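Local coordinates for methyltransferase (Geobacter sulfurreducens PCA, PDB 3C3P) that transfers methyl groups, probably from S-adenosyl-L-methionine to an oxygen atom of an acceptor molecule, at the interface of chains A and B. Sequence-based numbering; all coordinates share one arbitrary frame. Chains: chain A/B, Methyltransferase.

Contact 1: the interface of chains A and B. Residues chain A 14, 43, 46; chain B 194-196.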
ATOM      1  N   LEU A  14       3.886  -2.765 -16.691  1.00 30.86           N
ATOM      2  CA  LEU A  14       4.295  -2.182 -15.406  1.00 32.36           C
ATOM      3  C   LEU A  14       5.812  -2.136 -15.313  1.00 32.95           C
ATOM      4  O   LEU A  14       6.402  -1.169 -14.850  1.00 32.96           O
ATOM      5  CB  LEU A  14       3.688  -2.956 -14.221  1.00 32.27           C
ATOM      6  CG  LEU A  14       2.162  -2.888 -14.097  1.00 33.25           C
ATOM      7  CD1 LEU A  14       1.626  -3.799 -12.984  1.00 33.73           C
ATOM      8  CD2 LEU A  14       1.736  -1.447 -13.868  1.00 32.60           C
ATOM      9  N   GLN A  43       9.080  -4.747  -8.332  1.00 30.31           N
ATOM     10  CA  GLN A  43       7.753  -4.169  -8.112  1.00 31.34           C
ATOM     11  C   GLN A  43       7.400  -4.285  -6.637  1.00 30.81           C
ATOM     12  O   GLN A  43       6.776  -3.393  -6.051  1.00 31.40           O
ATOM     13  CB  GLN A  43       6.682  -4.863  -8.956  1.00 32.96           C
ATOM     14  CG  GLN A  43       6.867  -4.682 -10.462  1.00 35.21           C
ATOM     15  CD  GLN A  43       6.668  -3.254 -10.911  1.00 35.50           C
ATOM     16  OE1 GLN A  43       6.275  -2.401 -10.126  1.00 36.81           O
ATOM     17  NE2 GLN A  43       6.887  -3.000 -12.190  1.00 36.28           N
ATOM     18  N   ARG A  46       9.593  -1.888  -4.473  1.00 28.55           N
ATOM     19  CA  ARG A  46       9.088  -0.500  -4.629  1.00 28.76           C
ATOM     20  C   ARG A  46       7.861  -0.288  -3.731  1.00 28.89           C
ATOM     21  O   ARG A  46       7.691   0.753  -3.117  1.00 28.90           O
ATOM     22  CB  ARG A  46       8.807  -0.155  -6.101  1.00 28.02           C
ATOM     23  CG  ARG A  46      10.070  -0.061  -6.954  1.00 28.20           C
ATOM     24  CD  ARG A  46       9.795   0.329  -8.409  1.00 28.22           C
ATOM     25  NE  ARG A  46       9.146   1.631  -8.562  1.00 27.42           N
ATOM     26  CZ  ARG A  46       9.808   2.780  -8.590  1.00 29.12           C
ATOM     27  NH1 ARG A  46      11.118   2.792  -8.455  1.00 28.17           N
ATOM     28  NH2 ARG A  46       9.172   3.922  -8.724  1.00 30.13           N
TER
ATOM     29  N   THR B 194       6.586   6.561  -7.646  1.00 28.20           N
ATOM     30  CA  THR B 194       5.316   6.017  -8.118  1.00 27.91           C
ATOM     31  C   THR B 194       5.274   4.541  -8.371  1.00 29.50           C
ATOM     32  O   THR B 194       6.224   3.966  -8.846  1.00 29.49           O
ATOM     33  CB  THR B 194       4.948   6.742  -9.482  1.00 28.82           C
ATOM     34  OG1 THR B 194       4.846   8.144  -9.261  1.00 28.42           O
ATOM     35  CG2 THR B 194       3.623   6.267 -10.086  1.00 30.72           C
ATOM     36  N   THR B 195       4.177   3.915  -7.992  1.00 29.99           N
ATOM     37  CA  THR B 195       4.017   2.484  -8.324  1.00 30.30           C
ATOM     38  C   THR B 195       2.544   2.250  -8.621  1.00 30.23           C
ATOM     39  O   THR B 195       1.675   2.979  -8.129  1.00 31.46           O
ATOM     40  CB  THR B 195       4.564   1.532  -7.247  1.00 31.43           C
ATOM     41  OG1 THR B 195       4.713   0.215  -7.818  1.00 31.99           O
ATOM     42  CG2 THR B 195       3.626   1.504  -6.044  1.00 31.85           C
ATOM     43  N   ILE B 196       2.276   1.301  -9.501  1.00 29.19           N
ATOM     44  CA  ILE B 196       0.905   0.959  -9.855  1.00 30.67           C
ATOM     45  C   ILE B 196       0.654  -0.464  -9.375  1.00 30.04           C
ATOM     46  O   ILE B 196       1.296  -1.438  -9.824  1.00 30.16           O
ATOM     47  CB  ILE B 196       0.583   1.090 -11.356  1.00 31.79           C
ATOM     48  CG1 ILE B 196       0.855   2.510 -11.838  1.00 33.00           C
ATOM     49  CG2 ILE B 196      -0.876   0.673 -11.603  1.00 31.84           C
ATOM     50  CD1 ILE B 196       0.601   2.702 -13.329  1.00 34.01           C
TER
HETATM   51  O   HOH W   1       6.694   0.171  -9.487  1.00 31.08           O
HETATM   52  O   HOH W   2       4.332  -2.201  -6.800  1.00 31.13           O
HETATM   53  O   HOH W   3       3.839  -0.662 -11.058  1.00 38.02           O
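Strand 192-197 of chain B runs past helix 42-55 and helix 8-16 of chain A. A:Arg46 gives a direct polar link. Its NH2 donates to the backbone oxygen B:Thr194 O at 3.0 Å, and the bond is nearly straight (176° at the hydrogen). The oxygen lies at the edge of the guanidinium, in its plane, while the donor is tilted 23° from the carbonyl plane. The arginine chain reaches out extended and then bends at chi3 (60°), which brings NH2 down to the strand.

A:Gln43 and B:Thr195 meet through water. Water 1 lies 2.7 Å from the amide oxygen A:Gln43 OE1 and 2.6 Å from the hydroxyl B:Thr195 OG1. Water 2 joins the same hydroxyl, also at 2.6 Å from B:Thr195 OG1, to the helix backbone oxygen A:Gln43 O. The threonine hydroxyl is thus held by two waters, each linked to the glutamine. Water 3 connects A:Gln43 OE1 to the backbone N and O of B:Ile196.

Beyond the waters the contact turns apolar. A:Leu14 reaches the branch point of the isoleucine with one methyl, and A:Leu14 CD2 lies 3.8 Å from B:Ile196 CB.

Contact 2: the interface of chains A and B. Residues chain A 51, 54-55, 155; chain B 51, 54-55, 155.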
ATOM      1  N   LEU A  51       5.319   1.984   1.131  1.00 28.64           N
ATOM      2  CA  LEU A  51       4.571   1.782   2.386  1.00 28.25           C
ATOM      3  C   LEU A  51       5.349   2.334   3.588  1.00 27.67           C
ATOM      4  O   LEU A  51       4.801   2.926   4.536  1.00 27.58           O
ATOM      5  CB  LEU A  51       4.249   0.279   2.576  1.00 28.95           C
ATOM      6  CG  LEU A  51       3.235  -0.340   1.609  1.00 29.99           C
ATOM      7  CD1 LEU A  51       3.207  -1.858   1.776  1.00 30.79           C
ATOM      8  CD2 LEU A  51       1.839   0.270   1.777  1.00 31.60           C
ATOM      9  N   ILE A  54       5.174   6.176   3.727  1.00 28.67           N
ATOM     10  CA  ILE A  54       3.914   6.727   4.271  1.00 29.77           C
ATOM     11  C   ILE A  54       3.705   6.338   5.714  1.00 28.97           C
ATOM     12  O   ILE A  54       3.073   7.052   6.474  1.00 29.01           O
ATOM     13  CB  ILE A  54       2.623   6.423   3.418  1.00 32.24           C
ATOM     14  CG1 ILE A  54       2.322   4.951   3.369  1.00 32.83           C
ATOM     15  CG2 ILE A  54       2.749   7.026   1.987  1.00 33.16           C
ATOM     16  CD1 ILE A  54       0.926   4.625   2.749  1.00 33.57           C
ATOM     17  N   LYS A  55       4.267   5.221   6.113  1.00 29.35           N
ATOM     18  CA  LYS A  55       4.130   4.782   7.500  1.00 29.24           C
ATOM     19  C   LYS A  55       5.017   5.608   8.461  1.00 29.84           C
ATOM     20  O   LYS A  55       4.620   5.890   9.592  1.00 29.87           O
ATOM     21  CB  LYS A  55       4.565   3.317   7.632  1.00 29.51           C
ATOM     22  CG  LYS A  55       4.401   2.691   9.032  1.00 29.85           C
ATOM     23  CD  LYS A  55       2.971   2.340   9.347  1.00 29.59           C
ATOM     24  CE  LYS A  55       2.840   1.606  10.706  1.00 29.55           C
ATOM     25  NZ  LYS A  55       3.050   2.549  11.883  1.00 28.62           N
ATOM     26  N   LEU A 155       2.395  -2.196  11.231  1.00 29.07           N
ATOM     27  CA  LEU A 155       2.050  -2.788   9.966  1.00 28.60           C
ATOM     28  C   LEU A 155       2.873  -4.027   9.703  1.00 29.23           C
ATOM     29  O   LEU A 155       4.104  -4.008   9.778  1.00 29.24           O
ATOM     30  CB  LEU A 155       2.351  -1.802   8.825  1.00 29.10           C
ATOM     31  CG  LEU A 155       2.087  -2.258   7.387  1.00 30.70           C
ATOM     32  CD1 LEU A 155       0.605  -2.453   7.062  1.00 30.75           C
ATOM     33  CD2 LEU A 155       2.754  -1.247   6.405  1.00 31.56           C
TER
ATOM     34  N   LEU B  51      -4.422   2.415   3.380  1.00 28.29           N
ATOM     35  CA  LEU B  51      -3.484   3.511   3.029  1.00 27.26           C
ATOM     36  C   LEU B  51      -3.709   4.746   3.907  1.00 27.58           C
ATOM     37  O   LEU B  51      -2.766   5.356   4.420  1.00 27.76           O
ATOM     38  CB  LEU B  51      -3.565   3.835   1.525  1.00 28.22           C
ATOM     39  CG  LEU B  51      -3.008   2.741   0.579  1.00 27.91           C
ATOM     40  CD1 LEU B  51      -3.222   3.126  -0.886  1.00 29.03           C
ATOM     41  CD2 LEU B  51      -1.520   2.411   0.855  1.00 30.60           C
ATOM     42  N   ILE B  54      -2.606   4.172   7.523  1.00 26.84           N
ATOM     43  CA  ILE B  54      -1.148   4.232   7.596  0.50 25.76           C
ATOM     44  C   ILE B  54      -0.611   5.670   7.492  1.00 27.28           C
ATOM     45  O   ILE B  54       0.271   6.115   8.226  1.00 27.91           O
ATOM     46  CB  ILE B  54      -0.506   3.415   6.429  0.50 24.05           C
ATOM     47  CG1 ILE B  54      -0.798   1.904   6.542  0.50 23.75           C
ATOM     48  CG2 ILE B  54       0.980   3.607   6.433  0.50 23.00           C
ATOM     49  CD1 ILE B  54      -0.347   1.083   5.364  0.50 22.55           C
ATOM     50  N   LYS B  55      -1.161   6.366   6.511  1.00 27.60           N
ATOM     51  CA  LYS B  55      -0.747   7.758   6.186  1.00 27.91           C
ATOM     52  C   LYS B  55      -1.126   8.778   7.261  1.00 28.99           C
ATOM     53  O   LYS B  55      -0.425   9.811   7.458  1.00 29.13           O
ATOM     54  CB  LYS B  55      -1.395   8.209   4.864  1.00 28.62           C
ATOM     55  CG  LYS B  55      -1.011   9.583   4.282  1.00 29.43           C
ATOM     56  CD  LYS B  55       0.178   9.535   3.369  1.00 30.17           C
ATOM     57  CE  LYS B  55       0.523  10.900   2.729  1.00 30.30           C
ATOM     58  NZ  LYS B  55       0.933  11.941   3.718  1.00 30.59           N
ATOM     59  N   LEU B 155       0.183  11.989  -0.991  1.00 26.59           N
ATOM     60  CA  LEU B 155      -0.029  10.758  -1.756  1.00 25.73           C
ATOM     61  C   LEU B 155      -1.167  10.921  -2.715  1.00 28.11           C
ATOM     62  O   LEU B 155      -2.289  11.241  -2.320  1.00 29.13           O
ATOM     63  CB  LEU B 155      -0.347   9.571  -0.835  1.00 26.87           C
ATOM     64  CG  LEU B 155      -0.584   8.184  -1.454  1.00 26.22           C
ATOM     65  CD1 LEU B 155       0.695   7.713  -2.157  1.00 26.89           C
ATOM     66  CD2 LEU B 155      -1.088   7.168  -0.370  1.00 28.70           C
TER
HETATM   67  O   HOH W   4       2.281   9.572   7.037  1.00 36.54           O
HETATM   68  O   HOH W   5       2.057   6.232  10.116  1.00 36.65           O
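Water 5 is gripped by one backbone carbonyl from each chain, 2.6 Å from A:Lys55 O and 2.6 Å from B:Ile54 O. Water 4 makes the reciprocal bridge between A:Ile54 O and B:Lys55 O. Both waters sit where the C-terminal ends of the two helices 42-55 come together. They may ease the approach of the two isoleucine carbonyls, whose oxygens A:Ile54 O and B:Ile54 O are 3.4 Å apart.

Under the waters the two isoleucine side chains pack across the two-fold axis, but their rotamers break the symmetry. In A:Ile54, CG1 is tucked between the backbone N and the carbonyl carbon (chi1 64°). In B:Ile54, CG1 is anti to the carbonyl carbon instead (chi1 -66°). The ends therefore go different ways. A:Ile54 CD1 meets the methyl B:Leu51 CD2 at 3.8 Å. B:Ile54 CD1 turns to A:Leu155, 4.0 Å from its CD2.

The other branch of B:Ile54 fills the middle. B:Ile54 CG2 rests 3.6 Å from A:Ile54 CG1 and also touches the backbone of A:Lys55. On another flank of A:Ile54, the aliphatic chain of B:Lys55 crosses it at about a right angle, with CD against CG2. The two A:Leu51 and B:Leu51 CD2 methyls meet at the base. With its apolar centre and the waters bridging the helix ends, the patch probably helps hold the two chains together.

Contact 3: the interface of chains A and B. Residues chain A 162, 179, 183-184, 196; chain B 13-14, 17.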
ATOM      1  N   LEU A 162       0.712 -15.466  -1.951  1.00 29.25           N
ATOM      2  CA  LEU A 162      -0.145 -16.159  -2.935  1.00 30.31           C
ATOM      3  C   LEU A 162       0.568 -17.302  -3.618  1.00 31.61           C
ATOM      4  O   LEU A 162      -0.055 -18.260  -4.057  1.00 31.43           O
ATOM      5  CB  LEU A 162      -0.734 -15.184  -3.972  1.00 29.78           C
ATOM      6  CG  LEU A 162      -1.731 -14.195  -3.366  1.00 30.18           C
ATOM      7  CD1 LEU A 162      -2.169 -13.190  -4.401  1.00 31.19           C
ATOM      8  CD2 LEU A 162      -2.943 -14.944  -2.715  1.00 30.63           C
ATOM      9  N   LEU A 179      -2.489 -18.903  -2.824  1.00 52.80           N
ATOM     10  CA  LEU A 179      -2.764 -18.557  -1.408  1.00 51.76           C
ATOM     11  C   LEU A 179      -2.504 -19.590  -0.348  1.00 49.09           C
ATOM     12  O   LEU A 179      -2.680 -20.760  -0.612  1.00 52.90           O
ATOM     13  N   ASN A 183      -2.952 -16.251   5.376  1.00 29.61           N
ATOM     14  CA  ASN A 183      -3.998 -15.409   4.820  1.00 28.95           C
ATOM     15  C   ASN A 183      -5.321 -15.660   5.539  1.00 27.66           C
ATOM     16  O   ASN A 183      -6.045 -14.736   5.899  1.00 28.64           O
ATOM     17  CB  ASN A 183      -4.231 -15.706   3.329  1.00 28.36           C
ATOM     18  CG  ASN A 183      -3.020 -15.453   2.481  1.00 28.89           C
ATOM     19  OD1 ASN A 183      -2.115 -14.715   2.876  1.00 29.76           O
ATOM     20  ND2 ASN A 183      -3.006 -16.033   1.283  1.00 29.34           N
ATOM     21  N   HIS A 184      -5.606 -16.937   5.765  1.00 27.36           N
ATOM     22  CA  HIS A 184      -6.879 -17.367   6.394  1.00 28.35           C
ATOM     23  C   HIS A 184      -6.916 -17.001   7.843  1.00 29.80           C
ATOM     24  O   HIS A 184      -7.964 -16.653   8.377  1.00 31.36           O
ATOM     25  CB  HIS A 184      -7.129 -18.840   6.164  1.00 28.24           C
ATOM     26  CG  HIS A 184      -7.244 -19.177   4.716  1.00 28.23           C
ATOM     27  ND1 HIS A 184      -8.451 -19.421   4.101  1.00 27.88           N
ATOM     28  CD2 HIS A 184      -6.301 -19.223   3.744  1.00 28.52           C
ATOM     29  CE1 HIS A 184      -8.233 -19.672   2.823  1.00 28.89           C
ATOM     30  NE2 HIS A 184      -6.941 -19.543   2.575  1.00 28.51           N
ATOM     31  N   ILE A 196      -4.691  -8.213   0.722  1.00 26.56           N
ATOM     32  CA  ILE A 196      -3.627  -8.832  -0.048  1.00 27.02           C
ATOM     33  C   ILE A 196      -3.544  -8.134  -1.406  1.00 28.45           C
ATOM     34  O   ILE A 196      -4.524  -8.059  -2.131  1.00 30.15           O
ATOM     35  CB  ILE A 196      -3.830 -10.361  -0.272  1.00 28.07           C
ATOM     36  CG1 ILE A 196      -3.903 -11.118   1.043  1.00 28.32           C
ATOM     37  CG2 ILE A 196      -2.699 -10.982  -1.151  1.00 26.91           C
ATOM     38  CD1 ILE A 196      -4.424 -12.574   0.907  1.00 28.51           C
TER
ATOM     39  N   TYR B  13     -10.254 -16.017  -5.299  1.00 22.92           N
ATOM     40  CA  TYR B  13      -9.673 -16.434  -4.017  1.00 24.47           C
ATOM     41  C   TYR B  13      -9.651 -15.258  -3.034  1.00 24.14           C
ATOM     42  O   TYR B  13     -10.070 -15.387  -1.888  1.00 23.20           O
ATOM     43  CB  TYR B  13      -8.266 -17.065  -4.226  1.00 23.89           C
ATOM     44  CG  TYR B  13      -7.561 -17.329  -2.925  1.00 25.48           C
ATOM     45  CD1 TYR B  13      -7.953 -18.372  -2.094  1.00 25.90           C
ATOM     46  CD2 TYR B  13      -6.518 -16.519  -2.527  1.00 26.31           C
ATOM     47  CE1 TYR B  13      -7.315 -18.597  -0.893  1.00 27.43           C
ATOM     48  CE2 TYR B  13      -5.866 -16.740  -1.354  1.00 28.56           C
ATOM     49  CZ  TYR B  13      -6.276 -17.767  -0.527  1.00 27.98           C
ATOM     50  OH  TYR B  13      -5.599 -17.951   0.669  1.00 30.06           O
ATOM     51  N   LEU B  14      -9.208 -14.103  -3.508  1.00 24.76           N
ATOM     52  CA  LEU B  14      -9.124 -12.909  -2.656  1.00 26.18           C
ATOM     53  C   LEU B  14     -10.506 -12.471  -2.181  1.00 26.77           C
ATOM     54  O   LEU B  14     -10.684 -12.017  -1.049  1.00 26.28           O
ATOM     55  CB  LEU B  14      -8.389 -11.781  -3.340  1.00 26.61           C
ATOM     56  CG  LEU B  14      -6.908 -12.034  -3.662  1.00 27.64           C
ATOM     57  CD1 LEU B  14      -6.302 -10.801  -4.189  1.00 28.34           C
ATOM     58  CD2 LEU B  14      -6.210 -12.477  -2.380  1.00 27.26           C
ATOM     59  N   LEU B  17     -11.873 -14.675   0.691  1.00 24.02           N
ATOM     60  CA  LEU B  17     -11.257 -14.322   2.000  1.00 25.00           C
ATOM     61  C   LEU B  17     -11.895 -13.092   2.680  1.00 27.18           C
ATOM     62  O   LEU B  17     -11.640 -12.777   3.856  1.00 26.22           O
ATOM     63  CB  LEU B  17      -9.753 -14.063   1.831  1.00 25.15           C
ATOM     64  CG  LEU B  17      -8.737 -15.162   1.600  1.00 24.65           C
ATOM     65  CD1 LEU B  17      -7.421 -14.461   1.182  1.00 25.21           C
ATOM     66  CD2 LEU B  17      -8.593 -15.961   2.871  1.00 24.42           C
TER
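Hydrogen bonds from A:Asn183 and A:His184 converge on the phenol oxygen of B:Tyr13. A:Asn183 ND2 donates to B:Tyr13 OH at 3.3 Å, almost straight. The hydroxyl lies in the plane of the amide, and ND2 sits at the edge of the tyrosine ring. A:His184 NE2 is nearer, 2.8 Å from B:Tyr13 OH, but its bond is bent to 120° at the hydrogen. The oxygen also stands 38° out of the imidazole plane. The amide thus meets the hydroxyl with good direction and the histidine with poor direction. Together these two donors from helix 181-186 probably steady the end of the tyrosine. The tyrosine ring swings across to them because its CG is anti to the backbone N (chi1 172°).

A CH-pi contact lies beside these bonds. The methyl B:Leu17 CD2 sits over the centre of the A:His184 ring, 3.7 Å from its centroid. Within its own chain, the CG of this leucine also lies above the rim of the B:Tyr13 ring.

Van der Waals packing makes up the rest. One rim of the tyrosine leans on chain A, where B:Tyr13 CE2 is 3.7 Å from the methyl A:Leu162 CD2 and also touches the backbone of A:Leu179. Further along, A:Ile196 CD1 meets methyls of two leucines, 3.7 Å from B:Leu14 CD2 and 3.6 Å from B:Leu17 CD1.

Contact 4: the interface of chains A and B. Residues chain A 49, 53; chain B 153, 193, 207, 209.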
ATOM      1  N   TYR A  49       9.097   0.102  -0.160  1.00 29.09           N
ATOM      2  CA  TYR A  49       9.601   1.482  -0.014  1.00 28.32           C
ATOM      3  C   TYR A  49       8.471   2.485   0.199  1.00 27.60           C
ATOM      4  O   TYR A  49       8.507   3.289   1.113  1.00 26.60           O
ATOM      5  CB  TYR A  49      10.424   1.906  -1.236  1.00 28.51           C
ATOM      6  CG  TYR A  49      10.936   3.357  -1.150  1.00 29.33           C
ATOM      7  CD1 TYR A  49      12.149   3.664  -0.538  1.00 29.94           C
ATOM      8  CD2 TYR A  49      10.178   4.404  -1.660  1.00 29.93           C
ATOM      9  CE1 TYR A  49      12.607   4.992  -0.463  1.00 29.92           C
ATOM     10  CE2 TYR A  49      10.610   5.725  -1.578  1.00 29.91           C
ATOM     11  CZ  TYR A  49      11.826   6.013  -0.972  1.00 29.84           C
ATOM     12  OH  TYR A  49      12.232   7.331  -0.910  1.00 29.84           O
ATOM     13  N   ARG A  53       7.632   4.725   3.482  1.00 27.77           N
ATOM     14  CA  ARG A  53       7.612   6.194   3.446  1.00 27.72           C
ATOM     15  C   ARG A  53       6.320   6.756   4.058  1.00 27.59           C
ATOM     16  O   ARG A  53       6.343   7.696   4.823  1.00 26.86           O
ATOM     17  CB  ARG A  53       7.750   6.761   2.040  1.00 28.06           C
ATOM     18  CG  ARG A  53       9.124   6.686   1.420  1.00 28.06           C
ATOM     19  CD  ARG A  53      10.236   7.321   2.276  1.00 28.45           C
ATOM     20  NE  ARG A  53      10.087   8.746   2.573  1.00 29.30           N
ATOM     21  CZ  ARG A  53      10.599   9.739   1.850  1.00 30.20           C
ATOM     22  NH1 ARG A  53      11.275   9.510   0.726  1.00 30.72           N
ATOM     23  NH2 ARG A  53      10.383  10.975   2.252  1.00 30.29           N
TER
ATOM     24  N   ASN B 153       4.988  15.547   1.062  1.00 27.22           N
ATOM     25  CA  ASN B 153       4.812  14.086   1.150  1.00 28.34           C
ATOM     26  C   ASN B 153       3.378  13.606   0.930  1.00 27.00           C
ATOM     27  O   ASN B 153       2.947  12.570   1.437  1.00 27.10           O
ATOM     28  CB  ASN B 153       5.397  13.536   2.463  1.00 27.95           C
ATOM     29  CG  ASN B 153       6.905  13.736   2.577  1.00 28.81           C
ATOM     30  OD1 ASN B 153       7.397  13.918   3.678  1.00 28.55           O
ATOM     31  ND2 ASN B 153       7.647  13.717   1.445  1.00 27.71           N
ATOM     32  N   PHE B 193       7.640   9.363  -6.216  1.00 27.34           N
ATOM     33  CA  PHE B 193       7.991   7.914  -6.172  1.00 28.19           C
ATOM     34  C   PHE B 193       6.650   7.239  -6.498  1.00 28.07           C
ATOM     35  O   PHE B 193       5.687   7.292  -5.693  1.00 29.19           O
ATOM     36  CB  PHE B 193       8.566   7.430  -4.849  1.00 28.05           C
ATOM     37  CG  PHE B 193       8.921   5.977  -4.877  1.00 28.60           C
ATOM     38  CD1 PHE B 193      10.188   5.567  -5.276  1.00 28.68           C
ATOM     39  CD2 PHE B 193       7.966   5.010  -4.581  1.00 28.25           C
ATOM     40  CE1 PHE B 193      10.484   4.205  -5.310  1.00 28.82           C
ATOM     41  CE2 PHE B 193       8.262   3.670  -4.638  1.00 27.87           C
ATOM     42  CZ  PHE B 193       9.523   3.272  -5.001  1.00 27.57           C
ATOM     43  N   TYR B 207       3.684   9.061  -4.488  1.00 27.71           N
ATOM     44  CA  TYR B 207       4.176   9.702  -3.277  1.00 27.75           C
ATOM     45  C   TYR B 207       5.114  10.840  -3.571  1.00 27.76           C
ATOM     46  O   TYR B 207       6.165  10.681  -4.184  1.00 26.99           O
ATOM     47  CB  TYR B 207       4.898   8.681  -2.395  1.00 27.98           C
ATOM     48  CG  TYR B 207       5.494   9.225  -1.118  1.00 27.64           C
ATOM     49  CD1 TYR B 207       4.695   9.437   0.000  1.00 29.16           C
ATOM     50  CD2 TYR B 207       6.871   9.434  -0.987  1.00 28.18           C
ATOM     51  CE1 TYR B 207       5.245   9.912   1.195  1.00 29.12           C
ATOM     52  CE2 TYR B 207       7.415   9.901   0.200  1.00 28.60           C
ATOM     53  CZ  TYR B 207       6.584  10.123   1.298  1.00 28.80           C
ATOM     54  OH  TYR B 207       7.088  10.582   2.496  1.00 29.95           O
ATOM     55  N   LEU B 209       7.968  13.180  -3.063  1.00 29.20           N
ATOM     56  CA  LEU B 209       9.299  13.096  -2.407  1.00 29.22           C
ATOM     57  C   LEU B 209       9.808  14.388  -1.761  1.00 30.73           C
ATOM     58  O   LEU B 209       9.158  15.409  -1.875  1.00 33.46           O
ATOM     59  CB  LEU B 209      10.354  12.587  -3.389  1.00 29.69           C
ATOM     60  CG  LEU B 209      10.186  11.121  -3.792  1.00 28.90           C
ATOM     61  CD1 LEU B 209      11.070  10.785  -4.997  1.00 29.69           C
ATOM     62  CD2 LEU B 209      10.471  10.201  -2.602  1.00 28.20           C
TER
HETATM   63  O   HOH W   6       8.999  11.932   4.979  1.00 39.20           O
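Helix 42-55 of chain A lies against strands 192-197 and 203-208 of chain B, with the B:Asn153 loop and B:Leu209, near the C-terminus, at the margin. A:Tyr49 and B:Phe193 meet ring to ring. The tyrosine comes in by one rim, and its CD2 stands over the centre of the phenylalanine face, 3.6 Å from B:Phe193 CZ.

A:Arg53 wraps round the B:Tyr207 ring. Its CB sits over one face, offset toward the rim and 3.9 Å from the ring centroid. The chain then bends at chi2 and chi3 (-54° and -60°), bringing the guanidinium back to the ring edge. There the planes stand 72° apart, and B:Tyr207 CE2 lies over the centre of the guanidinium face, 3.6 Å from A:Arg53 CZ.

The guanidinium is also held at its own edges. A:Arg53 NH1 donates to A:Tyr49 OH at 2.9 Å, with the oxygen in the guanidinium plane. This bond within the helix links two residues that face chain B and should limit rotation of the guanidinium. B:Leu209 adds a methyl beside it, with CD2 3.5 Å from A:Arg53 NH1. At the other end a water-mediated link across the contact runs through water 6, which bonds to A:Arg53 NH2 at 3.2 Å. That water in turn lies 2.9 Å from the side-chain oxygen B:Asn153 OD1.

Helix 42-55 of chain A runs through contacts 1, 2 and 4. The C-alpha centres of contacts 2 and 4 are about 10 Å apart, those of contacts 1 and 4 about 12 Å. Strand 192-197 of chain B serves contacts 1 and 4. As given, the C-alpha centre of contact 3 is about 21 Å from those of contacts 1 and 2 and 27 Å from that of contact 4. Its symmetry twin adjoins contact 1, since B:Leu14 and A:Ile196 repeat A:Leu14 and B:Ile196. Each N-terminal helix packs on the partner chain. This is compatible with a two-fold dimer, though the structure alone does not show one in solution.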